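Local coordinates for protein acyl-coenzyme A oxidase 1 (Yarrowia lipolytica, PDB 5Y9D) that oxidises acyl-CoA thioesters to trans-2-enoyl-CoAs with FAD as cofactor, passing the electrons to oxygen to give hydrogen peroxide in peroxisomal beta-oxidation, at residues Glu524-Arg536 / Ser603-Ile616. Sequence-based numbering, arbitrary orientation.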
ATOM      1  N   GLU A 524     -31.914   2.710   3.470  1.00 39.00           N
ATOM      2  CA  GLU A 524     -32.541   2.401   4.738  1.00 37.20           C
ATOM      3  C   GLU A 524     -31.787   1.290   5.443  1.00 35.89           C
ATOM      4  O   GLU A 524     -31.646   1.314   6.663  1.00 33.37           O
ATOM      5  CB  GLU A 524     -34.015   2.018   4.512  1.00 40.25           C
ATOM      6  CG  GLU A 524     -34.809   1.726   5.786  1.00 46.01           C
ATOM      7  CD  GLU A 524     -34.776   2.881   6.773  1.00 50.97           C
ATOM      8  OE1 GLU A 524     -34.693   4.029   6.290  1.00 61.07           O
ATOM      9  OE2 GLU A 524     -34.823   2.658   8.013  1.00 52.78           O
ATOM     10  N   ALA A 525     -31.268   0.322   4.685  1.00 34.97           N
ATOM     11  CA  ALA A 525     -30.505  -0.753   5.311  1.00 34.27           C
ATOM     12  C   ALA A 525     -29.249  -0.188   5.920  1.00 33.61           C
ATOM     13  O   ALA A 525     -28.839  -0.573   7.035  1.00 29.75           O
ATOM     14  CB  ALA A 525     -30.162  -1.838   4.319  1.00 36.11           C
ATOM     15  N   PHE A 526     -28.646   0.748   5.196  1.00 34.57           N
ATOM     16  CA  PHE A 526     -27.385   1.308   5.656  1.00 36.14           C
ATOM     17  C   PHE A 526     -27.592   2.227   6.820  1.00 35.48           C
ATOM     18  O   PHE A 526     -26.865   2.116   7.803  1.00 37.98           O
ATOM     19  CB  PHE A 526     -26.589   1.975   4.525  1.00 38.18           C
ATOM     20  CG  PHE A 526     -25.511   1.099   4.014  1.00 38.37           C
ATOM     21  CD1 PHE A 526     -25.751   0.227   2.980  1.00 40.65           C
ATOM     22  CD2 PHE A 526     -24.292   1.065   4.645  1.00 39.82           C
ATOM     23  CE1 PHE A 526     -24.773  -0.630   2.543  1.00 39.21           C
ATOM     24  CE2 PHE A 526     -23.311   0.210   4.218  1.00 40.21           C
ATOM     25  CZ  PHE A 526     -23.554  -0.641   3.163  1.00 38.96           C
ATOM     26  N   ARG A 527     -28.585   3.109   6.717  1.00 33.10           N
ATOM     27  CA  ARG A 527     -28.977   3.982   7.828  1.00 33.62           C
ATOM     28  C   ARG A 527     -29.310   3.225   9.126  1.00 35.65           C
ATOM     29  O   ARG A 527     -28.887   3.611  10.220  1.00 37.87           O
ATOM     30  CB  ARG A 527     -30.154   4.833   7.409  1.00 34.17           C
ATOM     31  CG  ARG A 527     -29.759   5.881   6.398  1.00 35.55           C
ATOM     32  CD  ARG A 527     -30.933   6.658   5.875  1.00 37.27           C
ATOM     33  NE  ARG A 527     -30.437   7.848   5.199  1.00 41.21           N
ATOM     34  CZ  ARG A 527     -31.169   8.685   4.479  1.00 44.06           C
ATOM     35  NH1 ARG A 527     -32.481   8.522   4.307  1.00 44.03           N
ATOM     36  NH2 ARG A 527     -30.566   9.717   3.938  1.00 49.10           N
ATOM     37  N   THR A 528     -30.045   2.132   8.984  1.00 35.39           N
ATOM     38  CA  THR A 528     -30.321   1.210  10.079  1.00 35.29           C
ATOM     39  C   THR A 528     -29.070   0.619  10.711  1.00 35.07           C
ATOM     40  O   THR A 528     -28.982   0.530  11.934  1.00 35.31           O
ATOM     41  CB  THR A 528     -31.213   0.057   9.569  1.00 33.54           C
ATOM     42  OG1 THR A 528     -32.431   0.618   9.080  1.00 36.30           O
ATOM     43  CG2 THR A 528     -31.514  -0.923  10.654  1.00 32.54           C
ATOM     44  N   ALA A 529     -28.124   0.168   9.892  1.00 35.69           N
ATOM     45  CA  ALA A 529     -26.870  -0.368  10.441  1.00 36.23           C
ATOM     46  C   ALA A 529     -26.104   0.738  11.151  1.00 34.16           C
ATOM     47  O   ALA A 529     -25.608   0.552  12.244  1.00 36.12           O
ATOM     48  CB  ALA A 529     -26.003  -1.015   9.360  1.00 35.18           C
ATOM     49  N   SER A 530     -26.023   1.903  10.537  1.00 35.76           N
ATOM     50  CA  SER A 530     -25.327   3.025  11.178  1.00 35.77           C
ATOM     51  C   SER A 530     -26.030   3.470  12.468  1.00 34.95           C
ATOM     52  O   SER A 530     -25.399   3.555  13.520  1.00 34.26           O
ATOM     53  CB  SER A 530     -25.173   4.209  10.227  1.00 34.07           C
ATOM     54  OG  SER A 530     -24.476   5.279  10.858  1.00 34.34           O
ATOM     55  N   ARG A 531     -27.324   3.753  12.383  1.00 37.20           N
ATOM     56  CA  ARG A 531     -28.084   4.286  13.544  1.00 41.95           C
ATOM     57  C   ARG A 531     -27.952   3.406  14.782  1.00 40.17           C
ATOM     58  O   ARG A 531     -27.731   3.892  15.893  1.00 43.95           O
ATOM     59  CB  ARG A 531     -29.563   4.448  13.177  1.00 43.15           C
ATOM     60  CG  ARG A 531     -30.571   4.438  14.326  1.00 43.63           C
ATOM     61  CD  ARG A 531     -31.937   4.052  13.775  1.00 43.21           C
ATOM     62  NE  ARG A 531     -32.203   4.857  12.577  1.00 44.23           N
ATOM     63  CZ  ARG A 531     -32.609   4.409  11.390  1.00 42.62           C
ATOM     64  NH1 ARG A 531     -32.874   3.121  11.173  1.00 43.53           N
ATOM     65  NH2 ARG A 531     -32.793   5.287  10.409  1.00 41.95           N
ATOM     66  N   ASN A 532     -28.094   2.109  14.571  1.00 39.52           N
ATOM     67  CA  ASN A 532     -28.021   1.138  15.649  1.00 40.04           C
ATOM     68  C   ASN A 532     -26.639   1.091  16.317  1.00 40.66           C
ATOM     69  O   ASN A 532     -26.551   1.076  17.536  1.00 38.47           O
ATOM     70  CB  ASN A 532     -28.398  -0.256  15.125  1.00 40.20           C
ATOM     71  CG  ASN A 532     -29.878  -0.399  14.801  1.00 39.51           C
ATOM     72  OD1 ASN A 532     -30.682   0.552  14.889  1.00 38.78           O
ATOM     73  ND2 ASN A 532     -30.246  -1.604  14.408  1.00 37.60           N
ATOM     74  N   ASN A 533     -25.567   1.049  15.525  1.00 42.97           N
ATOM     75  CA  ASN A 533     -24.212   1.185  16.092  1.00 43.57           C
ATOM     76  C   ASN A 533     -24.030   2.489  16.859  1.00 39.80           C
ATOM     77  O   ASN A 533     -23.478   2.479  17.964  1.00 37.64           O
ATOM     78  CB  ASN A 533     -23.134   1.078  15.028  1.00 43.93           C
ATOM     79  CG  ASN A 533     -22.878  -0.354  14.612  1.00 47.73           C
ATOM     80  OD1 ASN A 533     -23.725  -0.997  13.969  1.00 54.55           O
ATOM     81  ND2 ASN A 533     -21.703  -0.864  14.964  1.00 45.08           N
ATOM     82  N   ILE A 534     -24.500   3.596  16.295  1.00 34.61           N
ATOM     83  CA  ILE A 534     -24.332   4.872  16.981  1.00 36.21           C
ATOM     84  C   ILE A 534     -25.124   4.874  18.272  1.00 36.90           C
ATOM     85  O   ILE A 534     -24.600   5.312  19.300  1.00 35.49           O
ATOM     86  CB  ILE A 534     -24.825   6.067  16.158  1.00 35.53           C
ATOM     87  CG1 ILE A 534     -23.922   6.299  14.963  1.00 38.14           C
ATOM     88  CG2 ILE A 534     -24.850   7.328  17.014  1.00 34.44           C
ATOM     89  CD1 ILE A 534     -24.641   6.906  13.781  1.00 39.62           C
ATOM     90  N   LEU A 535     -26.386   4.414  18.203  1.00 37.57           N
ATOM     91  CA  LEU A 535     -27.289   4.425  19.371  1.00 37.49           C
ATOM     92  C   LEU A 535     -26.797   3.500  20.462  1.00 36.60           C
ATOM     93  O   LEU A 535     -26.906   3.827  21.631  1.00 34.07           O
ATOM     94  CB  LEU A 535     -28.760   4.127  18.986  1.00 37.64           C
ATOM     95  CG  LEU A 535     -29.517   5.306  18.303  1.00 36.84           C
ATOM     96  CD1 LEU A 535     -30.966   5.020  17.937  1.00 37.80           C
ATOM     97  CD2 LEU A 535     -29.476   6.554  19.135  1.00 35.31           C
ATOM     98  N   ARG A 536     -26.212   2.370  20.077  1.00 40.92           N
ATOM     99  CA  ARG A 536     -25.585   1.467  21.043  1.00 46.91           C
ATOM    100  C   ARG A 536     -24.367   2.137  21.708  1.00 46.30           C
ATOM    101  O   ARG A 536     -24.205   2.090  22.943  1.00 45.50           O
ATOM    102  CB  ARG A 536     -25.159   0.147  20.377  1.00 54.19           C
ATOM    103  CG  ARG A 536     -24.803  -0.949  21.372  1.00 65.25           C
ATOM    104  CD  ARG A 536     -23.926  -2.054  20.785  1.00 77.49           C
ATOM    105  NE  ARG A 536     -22.524  -1.646  20.605  1.00 86.98           N
ATOM    106  CZ  ARG A 536     -21.501  -2.485  20.420  1.00 92.39           C
ATOM    107  NH1 ARG A 536     -21.686  -3.806  20.407  1.00 97.10           N
ATOM    108  NH2 ARG A 536     -20.278  -1.997  20.249  1.00 86.50           N
ATOM    109  N   SER A 603     -20.840  -2.986  -0.878  1.00 35.37           N
ATOM    110  CA  SER A 603     -20.489  -2.519   0.476  1.00 35.99           C
ATOM    111  C   SER A 603     -21.106  -3.428   1.524  1.00 38.35           C
ATOM    112  O   SER A 603     -20.477  -3.710   2.540  1.00 35.93           O
ATOM    113  CB  SER A 603     -20.940  -1.091   0.733  1.00 35.15           C
ATOM    114  OG  SER A 603     -20.328  -0.192  -0.155  1.00 33.29           O
ATOM    115  N   ILE A 604     -22.321  -3.916   1.275  1.00 41.44           N
ATOM    116  CA  ILE A 604     -22.863  -4.973   2.133  1.00 43.07           C
ATOM    117  C   ILE A 604     -21.832  -6.101   2.190  1.00 47.03           C
ATOM    118  O   ILE A 604     -21.524  -6.624   3.251  1.00 46.76           O
ATOM    119  CB  ILE A 604     -24.179  -5.592   1.621  1.00 41.92           C
ATOM    120  CG1 ILE A 604     -25.269  -4.555   1.363  1.00 39.60           C
ATOM    121  CG2 ILE A 604     -24.684  -6.650   2.599  1.00 43.05           C
ATOM    122  CD1 ILE A 604     -25.692  -3.751   2.555  1.00 39.51           C
ATOM    123  N   GLU A 605     -21.300  -6.461   1.030  1.00 50.12           N
ATOM    124  CA  GLU A 605     -20.373  -7.587   0.908  1.00 53.45           C
ATOM    125  C   GLU A 605     -19.070  -7.524   1.711  1.00 54.91           C
ATOM    126  O   GLU A 605     -18.468  -8.565   1.950  1.00 56.00           O
ATOM    127  CB  GLU A 605     -19.984  -7.776  -0.554  1.00 58.77           C
ATOM    128  CG  GLU A 605     -20.605  -8.973  -1.227  1.00 61.17           C
ATOM    129  CD  GLU A 605     -20.039  -9.194  -2.615  1.00 63.57           C
ATOM    130  OE1 GLU A 605     -18.983  -8.598  -2.968  1.00 62.59           O
ATOM    131  OE2 GLU A 605     -20.654  -9.977  -3.357  1.00 64.81           O
ATOM    132  N   GLU A 606     -18.584  -6.333   2.050  1.00 57.01           N
ATOM    133  CA  GLU A 606     -17.413  -6.227   2.919  1.00 61.30           C
ATOM    134  C   GLU A 606     -17.879  -6.345   4.366  1.00 61.93           C
ATOM    135  O   GLU A 606     -17.228  -6.978   5.186  1.00 66.07           O
ATOM    136  CB  GLU A 606     -16.689  -4.889   2.733  1.00 71.60           C
ATOM    137  CG  GLU A 606     -16.182  -4.562   1.321  1.00 77.65           C
ATOM    138  CD  GLU A 606     -15.318  -3.280   1.281  1.00 82.10           C
ATOM    139  OE1 GLU A 606     -14.100  -3.398   0.998  1.00 82.88           O
ATOM    140  OE2 GLU A 606     -15.837  -2.153   1.536  1.00 72.52           O
ATOM    141  N   ASP A 607     -19.025  -5.733   4.661  1.00 61.22           N
ATOM    142  CA  ASP A 607     -19.550  -5.608   6.022  1.00 59.61           C
ATOM    143  C   ASP A 607     -20.679  -6.619   6.288  1.00 58.86           C
ATOM    144  O   ASP A 607     -21.669  -6.288   6.935  1.00 60.74           O
ATOM    145  CB  ASP A 607     -20.108  -4.191   6.249  1.00 60.22           C
ATOM    146  CG  ASP A 607     -19.098  -3.081   5.934  1.00 65.01           C
ATOM    147  OD1 ASP A 607     -18.929  -2.720   4.737  1.00 65.08           O
ATOM    148  OD2 ASP A 607     -18.507  -2.528   6.892  1.00 74.03           O
ATOM    149  N   THR A 608     -20.538  -7.847   5.795  1.00 56.08           N
ATOM    150  CA  THR A 608     -21.604  -8.852   5.920  1.00 52.72           C
ATOM    151  C   THR A 608     -21.901  -9.148   7.404  1.00 52.05           C
ATOM    152  O   THR A 608     -23.065  -9.233   7.813  1.00 50.13           O
ATOM    153  CB  THR A 608     -21.248 -10.116   5.092  1.00 53.48           C
ATOM    154  OG1 THR A 608     -21.714  -9.934   3.747  1.00 60.87           O
ATOM    155  CG2 THR A 608     -21.865 -11.366   5.632  1.00 53.20           C
ATOM    156  N   GLY A 609     -20.839  -9.264   8.202  1.00 51.17           N
ATOM    157  CA  GLY A 609     -20.964  -9.430   9.641  1.00 48.88           C
ATOM    158  C   GLY A 609     -21.935  -8.427  10.214  1.00 50.73           C
ATOM    159  O   GLY A 609     -22.853  -8.799  10.949  1.00 51.26           O
ATOM    160  N   ILE A 610     -21.763  -7.162   9.841  1.00 52.28           N
ATOM    161  CA  ILE A 610     -22.506  -6.065  10.466  1.00 54.72           C
ATOM    162  C   ILE A 610     -24.007  -6.146  10.204  1.00 53.92           C
ATOM    163  O   ILE A 610     -24.789  -5.773  11.061  1.00 58.42           O
ATOM    164  CB  ILE A 610     -21.959  -4.684  10.030  1.00 56.72           C
ATOM    165  CG1 ILE A 610     -20.596  -4.433  10.683  1.00 59.04           C
ATOM    166  CG2 ILE A 610     -22.913  -3.555  10.419  1.00 59.47           C
ATOM    167  CD1 ILE A 610     -19.607  -3.654   9.832  1.00 60.02           C
ATOM    168  N   PHE A 611     -24.405  -6.618   9.028  1.00 52.95           N
ATOM    169  CA  PHE A 611     -25.829  -6.662   8.660  1.00 51.47           C
ATOM    170  C   PHE A 611     -26.543  -7.919   9.192  1.00 53.36           C
ATOM    171  O   PHE A 611     -27.761  -7.912   9.331  1.00 50.74           O
ATOM    172  CB  PHE A 611     -26.002  -6.540   7.135  1.00 48.36           C
ATOM    173  CG  PHE A 611     -25.636  -5.190   6.599  1.00 46.52           C
ATOM    174  CD1 PHE A 611     -26.587  -4.170   6.520  1.00 46.30           C
ATOM    175  CD2 PHE A 611     -24.340  -4.921   6.186  1.00 45.20           C
ATOM    176  CE1 PHE A 611     -26.250  -2.903   6.047  1.00 44.52           C
ATOM    177  CE2 PHE A 611     -23.997  -3.658   5.703  1.00 43.58           C
ATOM    178  CZ  PHE A 611     -24.953  -2.645   5.643  1.00 42.77           C
ATOM    179  N   LEU A 612     -25.786  -8.987   9.468  1.00 54.03           N
ATOM    180  CA  LEU A 612     -26.331 -10.197  10.109  1.00 53.99           C
ATOM    181  C   LEU A 612     -26.300 -10.070  11.621  1.00 54.71           C
ATOM    182  O   LEU A 612     -27.118 -10.674  12.323  1.00 49.45           O
ATOM    183  CB  LEU A 612     -25.527 -11.441   9.718  1.00 54.84           C
ATOM    184  CG  LEU A 612     -25.957 -12.257   8.491  1.00 56.97           C
ATOM    185  CD1 LEU A 612     -26.404 -11.380   7.341  1.00 55.60           C
ATOM    186  CD2 LEU A 612     -24.826 -13.177   8.046  1.00 57.85           C
ATOM    187  N   ARG A 613     -25.322  -9.316  12.127  1.00 57.78           N
ATOM    188  CA  ARG A 613     -25.230  -9.039  13.562  1.00 56.72           C
ATOM    189  C   ARG A 613     -26.548  -8.403  13.922  1.00 55.35           C
ATOM    190  O   ARG A 613     -27.189  -8.784  14.896  1.00 55.16           O
ATOM    191  CB  ARG A 613     -24.062  -8.070  13.884  1.00 64.76           C
ATOM    192  CG  ARG A 613     -23.081  -8.540  14.969  1.00 68.72           C
ATOM    193  CD  ARG A 613     -23.581  -8.280  16.387  1.00 68.47           C
ATOM    194  NE  ARG A 613     -23.417  -6.882  16.777  1.00 74.64           N
ATOM    195  CZ  ARG A 613     -23.819  -6.359  17.937  1.00 81.58           C
ATOM    196  NH1 ARG A 613     -23.614  -5.072  18.191  1.00 85.47           N
ATOM    197  NH2 ARG A 613     -24.428  -7.107  18.851  1.00 85.10           N
ATOM    198  N   GLU A 614     -26.968  -7.468  13.072  1.00 55.75           N
ATOM    199  CA  GLU A 614     -28.072  -6.566  13.358  1.00 55.97           C
ATOM    200  C   GLU A 614     -29.443  -7.050  12.902  1.00 52.03           C
ATOM    201  O   GLU A 614     -30.411  -6.278  12.971  1.00 45.90           O
ATOM    202  CB  GLU A 614     -27.769  -5.198  12.707  1.00 58.34           C
ATOM    203  CG  GLU A 614     -26.595  -4.466  13.339  1.00 58.59           C
ATOM    204  CD  GLU A 614     -26.837  -4.214  14.810  1.00 59.08           C
ATOM    205  OE1 GLU A 614     -27.868  -3.582  15.132  1.00 54.99           O
ATOM    206  OE2 GLU A 614     -26.025  -4.684  15.633  1.00 59.60           O
ATOM    207  N   ASN A 615     -29.532  -8.296  12.430  1.00 53.13           N
ATOM    208  CA  ASN A 615     -30.798  -8.836  11.915  1.00 58.97           C
ATOM    209  C   ASN A 615     -31.432  -7.910  10.853  1.00 61.01           C
ATOM    210  O   ASN A 615     -32.585  -7.484  10.979  1.00 65.24           O
ATOM    211  CB  ASN A 615     -31.783  -9.085  13.078  1.00 61.12           C
ATOM    212  CG  ASN A 615     -33.008  -9.869  12.652  1.00 62.61           C
ATOM    213  OD1 ASN A 615     -34.146  -9.377  12.697  1.00 56.79           O
ATOM    214  ND2 ASN A 615     -32.778 -11.098  12.220  1.00 67.17           N
ATOM    215  N   ILE A 616     -30.652  -7.582   9.824  1.00 58.84           N
ATOM    216  CA  ILE A 616     -31.120  -6.777   8.686  1.00 55.22           C
ATOM    217  C   ILE A 616     -31.312  -7.686   7.466  1.00 53.90           C
ATOM    218  O   ILE A 616     -32.280  -7.554   6.711  1.00 50.46           O
ATOM    219  CB  ILE A 616     -30.107  -5.650   8.365  1.00 53.45           C
ATOM    220  CG1 ILE A 616     -30.150  -4.568   9.470  1.00 55.04           C
ATOM    221  CG2 ILE A 616     -30.361  -5.044   6.986  1.00 49.97           C
ATOM    222  CD1 ILE A 616     -28.834  -3.853   9.721  1.00 50.94           C
TER
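A T-shaped aromatic pair, Phe-526 with Phe-611, lies at the crossing of two helices in the C-terminal helical region of this acyl-CoA oxidase, away from the flavin, a worked example of a helix crossing (78° between 524-536 and 608-613) with an apolar centre and a polar margin. Phe-611 points its edge at Phe-526, with Phe-611 CZ lying 3.4 Å above the Phe-526 ring plane, over its centre; the planes stand 72° apart. The CB of Phe-526 leaves its helix away from the partner, and chi1 of -100° swings the ring back, where Phe-526 CZ also meets Ser-603 CB at 3.6 Å. Ile-604 CD1 approaches Phe-526 CE1 obliquely while lying over one face of Phe-611, near its rim, and so fills the corner between the rings. An alanine in place of Phe-526 would probably leave the edge of Phe-611 without its aromatic face and open a gap beside Ile-604. Where the short helix ends in a Schellman motif, with Asn-615 as C-prime residue, the chain turns Ile-616 inward: its CD1 packs on Ala-529 CB at 4.0 Å, and its CG2 faces Ala-525 CB. At the margin, Asn-532 ND2 donates to Glu-614 OE1 (3.2 Å), nearly along the C-O axis. Arg-536 NH1 and Arg-613 NH1 come within 3.2 Å; Asp-623 of the second subunit makes a salt bridge to Arg-613 and a long, weak ion pair with Arg-536. That carboxylate thus probably gives both cationic ends a shared counter-charge across the subunit boundary, beside an apolar, largely buried centre.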